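2-phospho-L-lactate guanylyltransferase (Methanosarcina mazei, PDB 2I5E) probably catalyses the condensation of (2S)-2-phospholactate with GTP to give lactyl-2-diphospho-5'-guanosine, a step in coenzyme F420 biosynthesis. Local coordinates at residues S41-K44 with Q50-I53; I93-L98 with V139-S144. All blocks are in the same frame, centred on the assembly; numbering follows the deposited sequence.

Interaction 1 of 2, residues S41-K44 with Q50-I53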
ATOM      1  N   SER A  41       9.233 -19.690  -1.304  1.00 36.32           N
ATOM      2  CA  SER A  41       8.775 -20.064  -2.657  1.00 39.01           C
ATOM      3  C   SER A  41       8.815 -18.897  -3.673  1.00 38.79           C
ATOM      4  O   SER A  41       9.156 -19.085  -4.877  1.00 38.52           O
ATOM      5  CB  SER A  41       7.383 -20.643  -2.577  1.00 37.84           C
ATOM      6  OG  SER A  41       7.013 -20.993  -3.921  1.00 49.24           O
ATOM      7  N   SER A  42       8.503 -17.660  -3.239  1.00 38.02           N
ATOM      8  CA  SER A  42       8.683 -16.573  -4.228  1.00 36.05           C
ATOM      9  C   SER A  42      10.109 -16.293  -4.632  1.00 36.15           C
ATOM     10  O   SER A  42      10.377 -15.930  -5.803  1.00 36.81           O
ATOM     11  CB  SER A  42       7.993 -15.292  -3.845  1.00 36.36           C
ATOM     12  OG  SER A  42       6.640 -15.491  -3.945  1.00 35.65           O
ATOM     13  N   LEU A  43      11.027 -16.432  -3.688  1.00 36.09           N
ATOM     14  CA  LEU A  43      12.437 -16.221  -3.969  1.00 38.10           C
ATOM     15  C   LEU A  43      12.922 -17.294  -4.949  1.00 38.98           C
ATOM     16  O   LEU A  43      13.709 -17.000  -5.851  1.00 38.40           O
ATOM     17  CB  LEU A  43      13.294 -16.219  -2.683  1.00 36.75           C
ATOM     18  CG  LEU A  43      12.926 -15.094  -1.714  1.00 36.21           C
ATOM     19  CD1 LEU A  43      13.510 -15.264  -0.261  1.00 28.47           C
ATOM     20  CD2 LEU A  43      13.287 -13.723  -2.287  1.00 37.34           C
ATOM     21  N   LYS A  44      12.451 -18.528  -4.750  1.00 39.64           N
ATOM     22  CA  LYS A  44      12.921 -19.592  -5.590  1.00 41.49           C
ATOM     23  C   LYS A  44      12.276 -19.354  -6.968  1.00 41.87           C
ATOM     24  O   LYS A  44      12.974 -19.334  -7.980  1.00 41.88           O
ATOM     25  CB  LYS A  44      12.631 -20.958  -4.935  1.00 41.70           C
ATOM     26  CG  LYS A  44      13.615 -21.322  -3.837  1.00 44.13           C
ATOM     27  CD  LYS A  44      15.096 -21.298  -4.392  1.00 51.88           C
ATOM     28  CE  LYS A  44      16.040 -22.410  -3.905  1.00 56.88           C
ATOM     29  NZ  LYS A  44      15.390 -23.604  -3.150  1.00 58.72           N
ATOM     30  N   GLN A  50      20.508 -19.352  -3.877  1.00 50.95           N
ATOM     31  CA  GLN A  50      20.158 -19.701  -2.483  1.00 51.66           C
ATOM     32  C   GLN A  50      19.732 -18.592  -1.498  1.00 48.22           C
ATOM     33  O   GLN A  50      20.102 -17.408  -1.571  1.00 46.15           O
ATOM     34  CB  GLN A  50      21.020 -20.887  -1.874  1.00 54.06           C
ATOM     35  CG  GLN A  50      21.758 -20.718  -0.460  1.00 54.69           C
ATOM     36  CD  GLN A  50      23.207 -21.355  -0.421  1.00 55.67           C
ATOM     37  OE1 GLN A  50      23.495 -22.270   0.384  1.00 58.06           O
ATOM     38  NE2 GLN A  50      24.116 -20.834  -1.268  1.00 56.74           N
ATOM     39  N   VAL A  51      18.904 -19.068  -0.592  1.00 46.11           N
ATOM     40  CA  VAL A  51      18.140 -18.274   0.316  1.00 41.96           C
ATOM     41  C   VAL A  51      18.645 -18.704   1.654  1.00 40.89           C
ATOM     42  O   VAL A  51      18.696 -19.887   1.936  1.00 40.28           O
ATOM     43  CB  VAL A  51      16.663 -18.622   0.148  1.00 42.27           C
ATOM     44  CG1 VAL A  51      15.790 -17.923   1.177  1.00 41.57           C
ATOM     45  CG2 VAL A  51      16.222 -18.323  -1.269  1.00 38.59           C
ATOM     46  N   ASP A  52      19.027 -17.740   2.477  1.00 38.23           N
ATOM     47  CA  ASP A  52      19.335 -17.998   3.875  1.00 37.73           C
ATOM     48  C   ASP A  52      18.173 -17.563   4.793  1.00 37.69           C
ATOM     49  O   ASP A  52      17.443 -16.571   4.511  1.00 38.62           O
ATOM     50  CB  ASP A  52      20.602 -17.214   4.217  1.00 37.23           C
ATOM     51  CG  ASP A  52      21.747 -17.507   3.234  1.00 41.06           C
ATOM     52  OD1 ASP A  52      21.964 -18.694   2.943  1.00 36.67           O
ATOM     53  OD2 ASP A  52      22.419 -16.569   2.764  1.00 39.19           O
ATOM     54  N   ILE A  53      17.996 -18.225   5.920  1.00 35.90           N
ATOM     55  CA  ILE A  53      16.971 -17.780   6.838  1.00 35.66           C
ATOM     56  C   ILE A  53      17.780 -17.434   8.010  1.00 35.73           C
ATOM     57  O   ILE A  53      18.552 -18.244   8.399  1.00 38.03           O
ATOM     58  CB  ILE A  53      16.043 -18.924   7.156  1.00 35.90           C
ATOM     59  CG1 ILE A  53      15.274 -19.314   5.910  1.00 36.63           C
ATOM     60  CG2 ILE A  53      15.128 -18.550   8.256  1.00 37.17           C
ATOM     61  CD1 ILE A  53      14.497 -20.540   6.099  1.00 43.26           C
TER
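Leu43, in the last turn of helix 25-45, meets Val51 near the start of strand 50-55, and the two side chains join helix to sheet purely by van der Waals contact. Both point at each other from their backbones, whose CA atoms stand 7.4 Å apart. Two carbon pairs do the touching: Leu43 CD1 lies 3.8 Å from Val51 CG1, and the root of the same leucine, CB, rests 3.9 Å from Val51 CG2. Val51 thus offers both methyls, one to each end of the leucine, and the side chains pass at a slant. With its CG1 anti to the backbone N (chi1 174°), Val51 keeps CG2 beside that N, the position from which it meets Leu43 CB. Lys44 adds a looser touch with its aliphatic part: CD comes to 4.5 Å from Val51 CG2, while NZ runs on to a hydrogen bond with the backbone O of Glu66. Helix 25-45 links the parallel neighbouring strands 5-9 and 50-55, so the contact belongs to the second half of a beta-alpha-beta crossover, consistent with a GT-A-type nucleotidyltransferase. Around the pair, Ile8 of strand 5-9 touches both residues, Leu43 also reaches Leu92 of strand 91-94, and Ile106 of helix 103-109 packs against Leu43.

Interaction 2 of 2, residues I93-L98 with V139-S144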
ATOM      1  N   ILE A  93      17.487  -8.500   1.370  1.00 28.39           N
ATOM      2  CA  ILE A  93      16.902  -8.764   2.664  1.00 26.33           C
ATOM      3  C   ILE A  93      15.389  -8.675   2.564  1.00 28.07           C
ATOM      4  O   ILE A  93      14.865  -7.651   2.171  1.00 27.23           O
ATOM      5  CB  ILE A  93      17.389  -7.739   3.714  1.00 28.85           C
ATOM      6  CG1 ILE A  93      18.939  -7.681   3.714  1.00 22.48           C
ATOM      7  CG2 ILE A  93      16.712  -7.998   5.076  1.00 24.60           C
ATOM      8  CD1 ILE A  93      19.497  -6.482   4.653  1.00 25.12           C
ATOM      9  N   VAL A  94      14.687  -9.803   2.770  1.00 28.05           N
ATOM     10  CA  VAL A  94      13.246  -9.761   2.631  1.00 28.80           C
ATOM     11  C   VAL A  94      12.569 -10.240   3.925  1.00 27.19           C
ATOM     12  O   VAL A  94      12.877 -11.280   4.405  1.00 29.26           O
ATOM     13  CB  VAL A  94      12.739 -10.709   1.487  1.00 30.14           C
ATOM     14  CG1 VAL A  94      11.361 -10.357   1.031  1.00 28.05           C
ATOM     15  CG2 VAL A  94      13.625 -10.792   0.340  1.00 34.47           C
HETATM   16  N   MSE A  95      11.586  -9.508   4.441  1.00 26.31           N
HETATM   17  CA  MSE A  95      10.836  -9.962   5.592  1.00 24.20           C
HETATM   18  C   MSE A  95      10.027 -11.200   5.323  1.00 25.60           C
HETATM   19  O   MSE A  95       9.577 -11.380   4.237  1.00 22.84           O
HETATM   20  CB  MSE A  95       9.952  -8.830   6.037  1.00 24.95           C
HETATM   21  CG  MSE A  95      10.881  -7.535   6.347  1.00 27.38           C
HETATM   22 SE   MSE A  95      12.839  -7.901   6.775  0.80 44.52          SE
HETATM   23  CE  MSE A  95      12.036  -7.862   8.263  1.00 15.86           C
ATOM     24  N   ALA A  96       9.705 -11.966   6.378  1.00 28.21           N
ATOM     25  CA  ALA A  96       9.013 -13.272   6.223  1.00 29.63           C
ATOM     26  C   ALA A  96       7.461 -13.104   6.218  1.00 30.94           C
ATOM     27  O   ALA A  96       6.774 -14.093   6.261  1.00 28.80           O
ATOM     28  CB  ALA A  96       9.420 -14.137   7.362  1.00 29.80           C
ATOM     29  N   ASP A  97       6.953 -11.844   6.303  1.00 27.54           N
ATOM     30  CA  ASP A  97       5.567 -11.561   6.471  1.00 27.71           C
ATOM     31  C   ASP A  97       4.907 -10.871   5.291  1.00 28.09           C
ATOM     32  O   ASP A  97       4.029  -9.990   5.457  1.00 26.30           O
ATOM     33  CB  ASP A  97       5.327 -10.785   7.794  1.00 30.13           C
ATOM     34  CG  ASP A  97       6.059  -9.484   7.860  1.00 29.00           C
ATOM     35  OD1 ASP A  97       6.840  -9.199   6.947  1.00 25.34           O
ATOM     36  OD2 ASP A  97       5.815  -8.723   8.824  1.00 34.87           O
ATOM     37  N   LEU A  98       5.357 -11.267   4.086  1.00 25.92           N
ATOM     38  CA  LEU A  98       4.952 -10.640   2.868  1.00 28.91           C
ATOM     39  C   LEU A  98       4.249 -11.707   1.972  1.00 28.82           C
ATOM     40  O   LEU A  98       4.793 -12.092   0.986  1.00 26.08           O
ATOM     41  CB  LEU A  98       6.214 -10.044   2.174  1.00 27.29           C
ATOM     42  CG  LEU A  98       7.125  -9.083   3.060  1.00 30.38           C
ATOM     43  CD1 LEU A  98       8.244  -8.517   2.270  1.00 24.27           C
ATOM     44  CD2 LEU A  98       6.381  -7.918   3.624  1.00 23.15           C
ATOM     45  N   VAL A 139      22.255  -1.497   7.812  1.00 34.10           N
ATOM     46  CA  VAL A 139      20.821  -1.495   8.009  1.00 32.27           C
ATOM     47  C   VAL A 139      20.439  -1.060   9.426  1.00 33.39           C
ATOM     48  O   VAL A 139      21.200  -1.323  10.388  1.00 36.83           O
ATOM     49  CB  VAL A 139      20.132  -2.935   7.844  1.00 29.85           C
ATOM     50  CG1 VAL A 139      20.355  -3.554   6.425  1.00 26.95           C
ATOM     51  CG2 VAL A 139      20.601  -3.869   8.932  1.00 26.75           C
ATOM     52  N   LYS A 140      19.199  -0.561   9.569  1.00 33.71           N
ATOM     53  CA  LYS A 140      18.615  -0.208  10.839  1.00 35.64           C
ATOM     54  C   LYS A 140      17.110  -0.352  10.737  1.00 36.08           C
ATOM     55  O   LYS A 140      16.397   0.651  10.496  1.00 35.89           O
ATOM     56  CB  LYS A 140      18.965   1.227  11.219  1.00 35.21           C
ATOM     57  CG  LYS A 140      18.669   1.511  12.738  1.00 40.09           C
ATOM     58  CD  LYS A 140      19.100   2.948  13.034  1.00 43.79           C
ATOM     59  CE  LYS A 140      18.848   3.354  14.496  1.00 45.37           C
ATOM     60  NZ  LYS A 140      17.337   3.599  14.758  1.00 46.39           N
ATOM     61  N   TYR A 141      16.635  -1.597  10.906  1.00 36.06           N
ATOM     62  CA  TYR A 141      15.204  -1.914  10.902  1.00 36.05           C
ATOM     63  C   TYR A 141      14.684  -1.499  12.263  1.00 37.01           C
ATOM     64  O   TYR A 141      15.473  -1.272  13.169  1.00 37.54           O
ATOM     65  CB  TYR A 141      14.950  -3.442  10.708  1.00 34.92           C
ATOM     66  CG  TYR A 141      15.211  -3.863   9.307  1.00 31.65           C
ATOM     67  CD1 TYR A 141      16.515  -4.139   8.875  1.00 31.84           C
ATOM     68  CD2 TYR A 141      14.183  -3.912   8.397  1.00 28.45           C
ATOM     69  CE1 TYR A 141      16.790  -4.422   7.568  1.00 32.05           C
ATOM     70  CE2 TYR A 141      14.416  -4.269   7.084  1.00 28.39           C
ATOM     71  CZ  TYR A 141      15.726  -4.513   6.674  1.00 31.84           C
ATOM     72  OH  TYR A 141      15.998  -4.810   5.373  1.00 30.81           O
ATOM     73  N   TYR A 142      13.361  -1.439  12.374  1.00 37.82           N
ATOM     74  CA  TYR A 142      12.594  -0.866  13.545  1.00 38.18           C
ATOM     75  C   TYR A 142      12.472   0.628  13.453  1.00 36.40           C
ATOM     76  O   TYR A 142      13.337   1.299  12.835  1.00 37.37           O
ATOM     77  CB  TYR A 142      13.124  -1.235  14.958  1.00 38.57           C
ATOM     78  CG  TYR A 142      13.263  -2.691  15.192  1.00 41.29           C
ATOM     79  CD1 TYR A 142      12.178  -3.550  15.030  1.00 39.93           C
ATOM     80  CD2 TYR A 142      14.511  -3.234  15.548  1.00 42.48           C
ATOM     81  CE1 TYR A 142      12.313  -4.935  15.202  1.00 44.12           C
ATOM     82  CE2 TYR A 142      14.658  -4.615  15.738  1.00 44.96           C
ATOM     83  CZ  TYR A 142      13.568  -5.451  15.540  1.00 44.47           C
ATOM     84  OH  TYR A 142      13.747  -6.792  15.745  1.00 45.20           O
ATOM     85  N   GLY A 143      11.437   1.162  14.112  1.00 34.62           N
ATOM     86  CA  GLY A 143      11.224   2.601  14.097  1.00 32.68           C
ATOM     87  C   GLY A 143      10.992   3.033  12.710  1.00 31.55           C
ATOM     88  O   GLY A 143      10.352   2.369  11.881  1.00 30.69           O
ATOM     89  N   SER A 144      11.499   4.198  12.432  1.00 31.77           N
ATOM     90  CA  SER A 144      11.303   4.761  11.171  1.00 30.68           C
ATOM     91  C   SER A 144      12.296   4.288  10.093  1.00 31.43           C
ATOM     92  O   SER A 144      12.971   5.073   9.516  1.00 28.82           O
ATOM     93  CB  SER A 144      11.370   6.238  11.328  1.00 30.15           C
ATOM     94  OG  SER A 144      10.941   6.784  10.123  1.00 34.40           O
TER
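A buried, apolar contact joins the C-terminal end of strand 91-94, in the middle of the main sheet, and the residue just past it to the irregular loop between strand 126-131 and helix 145-154: Ile93 and Met95 receive Val139 and Tyr141. Ile93 and Val139 meet tip to tip, CD1 of the isoleucine 3.5 Å from CG1 of the valine. The other branch of Ile93 goes to the tyrosine: CG2 stands anti to the backbone N, which carries it to 3.3 Å from Tyr141 OH and 4.0 Å from Tyr141 CZ. That hydroxyl is buried among carbons and finds no polar partner in the model. Met95, a selenomethionine, makes a Met-aromatic contact with the same ring; SE lies 4.7 Å from the centroid of the Tyr141 ring, approaching obliquely at 39° from the normal. A nearly eclipsed chi2 (-23°) brings the selenium alongside CE2. Replacing Ile93 by an alanine would probably leave Val139 CG1 without its mate and open a gap beside the tyrosine hydroxyl. Leu76 and Leu80 of helix 76-86 also pack on Tyr141, and His149 meets its ring edge-to-face. Farther along the loop, Gly143 makes backbone hydrogen bonds to the second subunit of the homodimer.

Both contacts are buried and apolar, and both reach the seven-stranded sheet, with centres 16 Å apart. Interaction 1 sets a helix on the sheet within a short local connection; interaction 2 brings in a loop from some forty residues later in the chain. Their chemistry differs too: only aliphatic groups meet at 41-44 with 50-53, whereas 93-98 with 139-144 adds an aromatic ring, a selenium and a buried hydroxyl. The two touch directly, Leu43 CD2 lying 4.0 Å from Val94 CG2, consistent with Val94 pointing away from the loop that its neighbour Ile93 faces. Interaction 1 stays within one subunit, while the loop of interaction 2 continues to the dimer partner.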